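Local atomic coordinates of aminomethyltransferase (Bartonella henselae, PDB entry 3GIR), a protein that is an aminomethyltransferase of the glycine cleavage T-protein family, built with a folate-binding domain followed by a C-terminal barrel domain. Residues P103-L108 with A281-V286; G125-D129 with C261-N265; F347-M353 with H381-V386. One frame throughout, in Å; residues are numbered along the deposited sequence.

Interactions 1 and 2 both involve chain next to strand 114-120 of the folate-binding domain, and along the sequence the second is nested within the loop closed by the first. Interaction 3 closes a separate, shorter loop within the C-terminal barrel domain. Interaction 1 is a largely buried valine and proline contact with a polar amide and carboxylate at its margin. Interaction 2 lies nearest the middle of the chain and is polar, relying on a histidine and two waters. Interaction 3 is partly buried and dominated by aromatic rings. The last two come within about 4 Å at their nearest atoms without touching, where the two domains approach each other.

Interaction 1: residues P103-L108 with A281-V286; sequences PVDAAL and AVPKNV
Val286 sets its two methyl branches against the backbone of 103-105, one on each of two successive peptides. CG1, anti to the backbone N (chi1 176°), rests on Pro103 O at 3.7 Å, while CG2 reaches Asp105 N at 3.6 Å and lies near that residue's CB. A beta-branched side chain suits this place because its two short arms spread along the backbone it faces, one methyl to each peptide. Pro103 and Val282 meet at about a right angle, the compact ring offering CB to Val282 CG2 at 3.8 Å. The same proline also packs on Ser117, and Val282 on Tyr118, both of strand 114-120. The contact thus joins the loop that follows helix 94-101 to the start of helix 284-289, beside strand 114-120, an edge strand of the antiparallel sheet of the folate-binding domain. Pro283 is the N-cap residue of that helix, a position where a proline's missing N-H costs nothing. At the margin, Asn285 crosses Asp105 nearly perpendicularly, and its ND2 gives a weak, bent hydrogen bond to Asp105 OD2 (3.1 Å, 134°). The amide and carboxylate planes are 36° apart. That oxygen has a stronger partner in Lys289, with which it forms a salt bridge. The other oxygen, OD1, weakly accepts from Ala107 N in an Asx turn. Leu108 comes toward Asn285 from the opposite direction, its CD1 3.8 Å from ND2. Two waters lie between Pro103 O and Ala281 O, the shorter links running from one water to Pro103 O (2.8 Å) and to Ala281 O (2.6 Å).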
loop_
_atom_site.group_PDB
_atom_site.type_symbol
_atom_site.label_atom_id
_atom_site.label_comp_id
_atom_site.label_asym_id
_atom_site.label_seq_id
_atom_site.Cartn_x
_atom_site.Cartn_y
_atom_site.Cartn_z
ATOM N N PRO A 103 -12.755 -3.987 10.238
ATOM C CA PRO A 103 -12.433 -4.042 11.687
ATOM C C PRO A 103 -11.947 -2.700 12.240
ATOM O O PRO A 103 -10.801 -2.567 12.672
ATOM C CB PRO A 103 -11.336 -5.114 11.760
ATOM C CG PRO A 103 -10.643 -4.985 10.424
ATOM C CD PRO A 103 -11.709 -4.585 9.419
ATOM N N VAL A 104 -12.864 -1.732 12.285
ATOM C CA VAL A 104 -12.606 -0.375 12.723
ATOM C C VAL A 104 -13.724 0.042 13.662
ATOM O O VAL A 104 -14.802 -0.547 13.670
ATOM C CB VAL A 104 -12.551 0.615 11.512
ATOM C CG1 VAL A 104 -11.490 0.184 10.470
ATOM C CG2 VAL A 104 -13.944 0.777 10.819
ATOM N N ASP A 105 -13.440 0.998 14.520
ATOM C CA ASP A 105 -14.510 1.718 15.230
ATOM C C ASP A 105 -14.659 3.072 14.536
ATOM O O ASP A 105 -14.004 4.039 14.861
ATOM C CB ASP A 105 -14.216 1.879 16.741
ATOM C CG ASP A 105 -15.426 2.433 17.508
ATOM O OD1 ASP A 105 -16.370 2.942 16.833
ATOM O OD2 ASP A 105 -15.423 2.384 18.777
ATOM N N ALA A 106 -15.498 3.086 13.518
ATOM C CA ALA A 106 -15.650 4.243 12.673
ATOM C C ALA A 106 -16.157 5.469 13.462
ATOM O O ALA A 106 -15.860 6.596 13.079
ATOM C CB ALA A 106 -16.552 3.911 11.441
ATOM N N ALA A 107 -16.905 5.238 14.542
ATOM C CA ALA A 107 -17.458 6.335 15.332
ATOM C C ALA A 107 -16.313 7.073 16.027
ATOM O O ALA A 107 -16.334 8.304 16.136
ATOM C CB ALA A 107 -18.509 5.802 16.363
ATOM N N LEU A 108 -15.269 6.360 16.423
ATOM C CA LEU A 108 -14.122 6.992 17.133
ATOM C C LEU A 108 -13.156 7.694 16.189
ATOM O O LEU A 108 -12.397 8.539 16.610
ATOM C CB LEU A 108 -13.326 5.957 17.940
ATOM C CG LEU A 108 -14.025 5.181 19.059
ATOM C CD1 LEU A 108 -12.988 4.349 19.848
ATOM C CD2 LEU A 108 -14.897 6.081 19.995
ATOM N N ALA A 281 -3.338 -3.265 13.364
ATOM C CA ALA A 281 -4.353 -2.401 12.742
ATOM C C ALA A 281 -5.739 -2.476 13.393
ATOM O O ALA A 281 -6.619 -1.670 13.024
ATOM C CB ALA A 281 -4.448 -2.705 11.224
ATOM N N VAL A 282 -5.985 -3.460 14.276
ATOM C CA VAL A 282 -7.266 -3.668 14.928
ATOM C C VAL A 282 -7.039 -3.459 16.417
ATOM O O VAL A 282 -6.451 -4.328 17.069
ATOM C CB VAL A 282 -7.830 -5.079 14.709
ATOM C CG1 VAL A 282 -9.234 -5.240 15.258
ATOM C CG2 VAL A 282 -7.855 -5.445 13.229
ATOM N N PRO A 283 -7.447 -2.278 16.944
ATOM C CA PRO A 283 -7.252 -1.970 18.381
ATOM C C PRO A 283 -8.053 -2.896 19.284
ATOM O O PRO A 283 -8.962 -3.581 18.833
ATOM C CB PRO A 283 -7.706 -0.512 18.519
ATOM C CG PRO A 283 -7.789 0.040 17.113
ATOM C CD PRO A 283 -8.021 -1.145 16.187
ATOM N N LYS A 284 -7.633 -2.976 20.543
ATOM C CA LYS A 284 -8.258 -3.855 21.533
ATOM C C LYS A 284 -9.763 -3.654 21.632
ATOM O O LYS A 284 -10.496 -4.614 21.681
ATOM C CB LYS A 284 -7.604 -3.680 22.943
ATOM N N ASN A 285 -10.240 -2.420 21.623
ATOM C CA ASN A 285 -11.693 -2.180 21.789
ATOM C C ASN A 285 -12.514 -2.783 20.642
ATOM O O ASN A 285 -13.610 -3.317 20.810
ATOM C CB ASN A 285 -12.029 -0.674 22.046
ATOM C CG ASN A 285 -12.168 0.192 20.759
ATOM O OD1 ASN A 285 -11.166 0.534 20.111
ATOM N ND2 ASN A 285 -13.423 0.622 20.440
ATOM N N VAL A 286 -11.923 -2.760 19.466
ATOM C CA VAL A 286 -12.591 -3.306 18.308
ATOM C C VAL A 286 -12.609 -4.819 18.379
ATOM O O VAL A 286 -13.578 -5.464 17.952
ATOM C CB VAL A 286 -11.860 -2.828 17.003
ATOM C CG1 VAL A 286 -12.516 -3.508 15.768
ATOM C CG2 VAL A 286 -11.879 -1.263 16.897
HETATM O O HOH W 1 -8.499 -1.864 11.176
HETATM O O HOH W 2 -9.078 0.017 13.582
#

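Interaction 2: residues G125-D129 with C261-N265; sequences GILDD and CLHGN
Ile126 meets His263 through both its backbone and its side chain. Its carbonyl O takes a nearly straight hydrogen bond from His263 NE2 (2.8 Å, 176°). The oxygen lies in the plane of the imidazole, but the donor stands well above the carbonyl plane. CG2 of Ile126 adds an apolar touch, 3.8 Å from His263 CD2. Next comes Leu127, whose side chain starts away from the histidine but whose carbonyl O lies obliquely 3.2 Å from His263 CE1. The chain turns a corner here, which brings the carbonyls of 126 and 127 round the same end of the ring. Asp128 then passes over one ring face in a CH-pi contact, its CA 4.0 Å from the ring centroid. Its carboxylate turns toward the base of the ring, OD1 3.8 Å from His263 CG and the two planes steeply inclined (77°), while OD2 accepts from the backbone N of Asn145. Imidazole suits the position, since it is flat enough to lie with a face against Asp128 CA while its NE2-H points at a backbone carbonyl. With CG anti to the backbone N (chi1 -166°), the ring extends from its loop to the strand. Asp129 works through water: one molecule links OD2 (2.5 Å) to Cys261 O (2.7 Å), and a second joins OD1 to His263 N. Tyr116 OH also bonds OD2. The arrangement ties the corner of strand 126-136 to the loop between helices 248-257 and 284-289, within the folate-binding domain of the T-protein family.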
loop_
_atom_site.group_PDB
_atom_site.type_symbol
_atom_site.label_atom_id
_atom_site.label_comp_id
_atom_site.label_asym_id
_atom_site.label_seq_id
_atom_site.Cartn_x
_atom_site.Cartn_y
_atom_site.Cartn_z
ATOM N N GLY A 125 -9.245 -14.071 6.110
ATOM C CA GLY A 125 -8.270 -13.784 5.075
ATOM C C GLY A 125 -8.476 -12.369 4.555
ATOM O O GLY A 125 -9.564 -11.787 4.641
ATOM N N ILE A 126 -7.399 -11.779 4.044
ATOM C CA ILE A 126 -7.421 -10.380 3.627
ATOM C C ILE A 126 -7.834 -10.268 2.179
ATOM O O ILE A 126 -7.070 -10.559 1.239
ATOM C CB ILE A 126 -6.063 -9.703 3.885
ATOM C CG1 ILE A 126 -5.726 -9.646 5.379
ATOM C CG2 ILE A 126 -6.061 -8.191 3.340
ATOM C CD1 ILE A 126 -4.262 -9.318 5.666
ATOM N N LEU A 127 -9.082 -9.827 1.936
ATOM C CA LEU A 127 -9.548 -9.590 0.560
ATOM C C LEU A 127 -8.804 -8.396 -0.090
ATOM O O LEU A 127 -8.552 -8.411 -1.288
ATOM C CB LEU A 127 -11.057 -9.259 0.565
ATOM C CG LEU A 127 -11.898 -10.466 1.059
ATOM C CD1 LEU A 127 -13.388 -10.094 1.381
ATOM C CD2 LEU A 127 -11.861 -11.549 -0.086
ATOM N N ASP A 128 -8.514 -7.377 0.702
ATOM C CA ASP A 128 -7.781 -6.176 0.271
ATOM C C ASP A 128 -7.374 -5.410 1.488
ATOM O O ASP A 128 -8.064 -5.421 2.507
ATOM C CB ASP A 128 -8.595 -5.268 -0.664
ATOM C CG ASP A 128 -7.696 -4.403 -1.597
ATOM O OD1 ASP A 128 -6.468 -4.672 -1.587
ATOM O OD2 ASP A 128 -8.228 -3.403 -2.169
ATOM N N ASP A 129 -6.251 -4.722 1.389
ATOM C CA ASP A 129 -5.927 -3.727 2.420
ATOM C C ASP A 129 -6.326 -2.357 1.903
ATOM O O ASP A 129 -6.416 -2.157 0.671
ATOM C CB ASP A 129 -4.499 -3.813 2.957
ATOM C CG ASP A 129 -3.429 -3.656 1.987
ATOM O OD1 ASP A 129 -3.596 -3.715 0.733
ATOM O OD2 ASP A 129 -2.268 -3.497 2.546
ATOM N N CYS A 261 3.464 -3.861 2.836
ATOM C CA CYS A 261 2.897 -4.998 2.062
ATOM C C CYS A 261 2.308 -4.595 0.736
ATOM O O CYS A 261 1.732 -3.490 0.585
ATOM C CB CYS A 261 1.796 -5.680 2.830
ATOM S SG CYS A 261 2.432 -6.602 4.250
ATOM N N LEU A 262 2.375 -5.524 -0.219
ATOM C CA LEU A 262 1.684 -5.379 -1.490
ATOM C C LEU A 262 0.635 -6.492 -1.574
ATOM O O LEU A 262 0.975 -7.695 -1.621
ATOM C CB LEU A 262 2.656 -5.367 -2.672
ATOM C CG LEU A 262 1.942 -5.484 -4.023
ATOM C CD1 LEU A 262 1.150 -4.184 -4.189
ATOM C CD2 LEU A 262 2.956 -5.703 -5.142
ATOM N N HIS A 263 -0.653 -6.134 -1.651
ATOM C CA HIS A 263 -1.647 -7.151 -1.752
ATOM C C HIS A 263 -1.541 -7.853 -3.095
ATOM O O HIS A 263 -1.265 -7.257 -4.138
ATOM C CB HIS A 263 -3.052 -6.576 -1.551
ATOM C CG HIS A 263 -4.089 -7.620 -1.312
ATOM N ND1 HIS A 263 -4.640 -8.334 -2.342
ATOM C CD2 HIS A 263 -4.616 -8.128 -0.167
ATOM C CE1 HIS A 263 -5.490 -9.219 -1.856
ATOM N NE2 HIS A 263 -5.500 -9.120 -0.540
ATOM N N GLY A 264 -1.650 -9.181 -3.030
ATOM C CA GLY A 264 -1.402 -10.053 -4.193
ATOM C C GLY A 264 -0.013 -10.668 -4.192
ATOM O O GLY A 264 0.243 -11.652 -4.895
ATOM N N ASN A 265 0.878 -10.108 -3.377
ATOM C CA ASN A 265 2.231 -10.632 -3.151
ATOM C C ASN A 265 2.341 -11.080 -1.712
ATOM O O ASN A 265 2.284 -12.280 -1.393
ATOM C CB ASN A 265 3.310 -9.586 -3.404
ATOM C CG ASN A 265 3.676 -9.434 -4.881
ATOM O OD1 ASN A 265 2.802 -9.481 -5.763
ATOM N ND2 ASN A 265 4.944 -9.176 -5.151
HETATM O O HOH W 3 -1.319 -3.473 -0.812
HETATM O O HOH W 4 -0.179 -2.191 2.027
#

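Interaction 3: residues F347-M353 with H381-V386; sequences FDGPVAM and HSLPFV
Phe385 reaches across to strand 349-356 and touches Phe347, Val351 and Ala352. At its base, CB lies 3.9 Å from Phe347 CD1. The ring begins at CG, beside Val351 CG1. On one flank, CD2 comes over the face of Phe347, 3.9 Å from CZ, in an edge-to-face pair with planes at 64°. On the other flank, CD1 and CE1 pass Val351, whose CB sits 3.7 Å from CE1 and makes a CH-pi contact over the ring face. At the tip, CZ meets Ala352 O at 3.4 Å, the oxygen lying in the ring plane at the edge, where aromatic hydrogens carry slight positive charge. CE2 stands over the face of His381. With CG anti to the backbone N (chi1 -171°), Phe347 is carried toward the same imidazole and turns its edge to that ring's face in an offset edge-to-face pair, the planes at 86°. His381 ND1 gives a hydrogen bond to Ser382 O (2.7 Å), which fixes the imidazole's rotation. Val351 also packs on Leu256 of helix 248-257. The three rings form an aromatic cluster that joins the turn before strand 349-356 to the chain leaving strand 374-381, in the antiparallel C-terminal barrel domain of the T-protein family.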
loop_
_atom_site.group_PDB
_atom_site.type_symbol
_atom_site.label_atom_id
_atom_site.label_comp_id
_atom_site.label_asym_id
_atom_site.label_seq_id
_atom_site.Cartn_x
_atom_site.Cartn_y
_atom_site.Cartn_z
ATOM N N PHE A 347 19.083 0.815 0.769
ATOM C CA PHE A 347 19.674 -0.230 1.597
ATOM C C PHE A 347 21.040 -0.666 1.044
ATOM O O PHE A 347 21.884 -1.156 1.832
ATOM C CB PHE A 347 18.733 -1.435 1.637
ATOM C CG PHE A 347 19.133 -2.494 2.629
ATOM C CD1 PHE A 347 19.143 -2.180 3.979
ATOM C CD2 PHE A 347 19.509 -3.741 2.240
ATOM C CE1 PHE A 347 19.501 -3.138 4.943
ATOM C CE2 PHE A 347 19.876 -4.756 3.183
ATOM C CZ PHE A 347 19.851 -4.426 4.540
ATOM N N ASP A 348 21.242 -0.422 -0.256
ATOM C CA ASP A 348 22.395 -0.794 -1.053
ATOM C C ASP A 348 22.620 -2.283 -1.057
ATOM O O ASP A 348 23.746 -2.766 -0.888
ATOM C CB ASP A 348 23.647 -0.064 -0.609
ATOM C CG ASP A 348 24.734 -0.125 -1.644
ATOM O OD1 ASP A 348 24.454 -0.243 -2.866
ATOM O OD2 ASP A 348 25.896 -0.083 -1.203
ATOM N N GLY A 349 21.539 -3.012 -1.299
ATOM C CA GLY A 349 21.608 -4.437 -1.546
ATOM C C GLY A 349 20.219 -5.034 -1.682
ATOM O O GLY A 349 19.241 -4.309 -1.557
ATOM N N PRO A 350 20.144 -6.329 -2.014
ATOM C CA PRO A 350 18.849 -7.028 -2.131
ATOM C C PRO A 350 18.039 -6.960 -0.824
ATOM O O PRO A 350 18.615 -7.056 0.294
ATOM C CB PRO A 350 19.243 -8.462 -2.472
ATOM C CG PRO A 350 20.610 -8.394 -2.863
ATOM C CD PRO A 350 21.260 -7.237 -2.310
ATOM N N VAL A 351 16.732 -6.752 -0.984
ATOM C CA VAL A 351 15.732 -6.739 0.055
ATOM C C VAL A 351 14.627 -7.673 -0.400
ATOM O O VAL A 351 14.442 -7.922 -1.606
ATOM C CB VAL A 351 15.236 -5.311 0.322
ATOM C CG1 VAL A 351 16.476 -4.477 0.767
ATOM C CG2 VAL A 351 14.665 -4.651 -0.927
ATOM N N ALA A 352 13.976 -8.329 0.531
ATOM C CA ALA A 352 12.868 -9.166 0.271
ATOM C C ALA A 352 11.960 -9.361 1.465
ATOM O O ALA A 352 12.289 -8.949 2.585
ATOM C CB ALA A 352 13.480 -10.611 -0.111
ATOM N N MET A 353 10.781 -9.941 1.203
ATOM C CA MET A 353 9.851 -10.318 2.271
ATOM C C MET A 353 9.274 -11.645 1.875
ATOM O O MET A 353 9.253 -12.019 0.705
ATOM C CB MET A 353 8.722 -9.299 2.496
ATOM C CG MET A 353 9.153 -8.063 3.163
ATOM S SD MET A 353 7.762 -7.014 3.702
ATOM C CE MET A 353 6.578 -7.345 2.416
ATOM N N HIS A 381 15.173 -10.933 8.656
ATOM C CA HIS A 381 15.667 -9.577 8.874
ATOM C C HIS A 381 14.511 -8.719 9.366
ATOM O O HIS A 381 13.372 -8.844 8.937
ATOM C CB HIS A 381 16.281 -8.973 7.612
ATOM C CG HIS A 381 17.093 -7.726 7.812
ATOM N ND1 HIS A 381 16.529 -6.472 8.023
ATOM C CD2 HIS A 381 18.425 -7.537 7.777
ATOM C CE1 HIS A 381 17.504 -5.582 8.145
ATOM N NE2 HIS A 381 18.662 -6.197 8.003
ATOM N N SER A 382 14.839 -7.792 10.296
ATOM C CA SER A 382 13.870 -6.797 10.740
ATOM C C SER A 382 13.345 -5.913 9.603
ATOM O O SER A 382 14.053 -5.685 8.640
ATOM C CB SER A 382 14.492 -5.895 11.839
ATOM O OG SER A 382 15.603 -5.219 11.346
ATOM N N LEU A 383 12.115 -5.455 9.772
ATOM C CA LEU A 383 11.535 -4.458 8.860
ATOM C C LEU A 383 11.224 -3.207 9.668
ATOM O O LEU A 383 10.914 -3.326 10.861
ATOM C CB LEU A 383 10.293 -5.022 8.252
ATOM C CG LEU A 383 10.448 -6.236 7.311
ATOM C CD1 LEU A 383 9.033 -6.791 7.000
ATOM C CD2 LEU A 383 11.286 -5.822 6.081
ATOM N N PRO A 384 11.314 -2.019 9.055
ATOM C CA PRO A 384 11.740 -1.805 7.678
ATOM C C PRO A 384 13.244 -1.945 7.516
ATOM O O PRO A 384 14.026 -1.890 8.476
ATOM C CB PRO A 384 11.312 -0.369 7.382
ATOM C CG PRO A 384 11.398 0.271 8.742
ATOM C CD PRO A 384 11.109 -0.746 9.775
ATOM N N PHE A 385 13.685 -2.087 6.273
ATOM C CA PHE A 385 15.086 -2.093 5.967
ATOM C C PHE A 385 15.722 -0.728 6.064
ATOM O O PHE A 385 16.947 -0.609 6.316
ATOM C CB PHE A 385 15.305 -2.616 4.547
ATOM C CG PHE A 385 15.037 -4.096 4.363
ATOM C CD1 PHE A 385 13.815 -4.572 3.824
ATOM C CD2 PHE A 385 16.010 -5.024 4.704
ATOM C CE1 PHE A 385 13.593 -5.942 3.629
ATOM C CE2 PHE A 385 15.791 -6.371 4.476
ATOM C CZ PHE A 385 14.571 -6.824 4.009
ATOM N N VAL A 386 14.950 0.302 5.708
ATOM C CA VAL A 386 15.405 1.674 5.702
ATOM C C VAL A 386 14.503 2.460 6.664
ATOM O O VAL A 386 13.290 2.320 6.689
ATOM C CB VAL A 386 15.358 2.246 4.223
ATOM C CG1 VAL A 386 15.631 3.748 4.229
ATOM C CG2 VAL A 386 16.327 1.489 3.314
#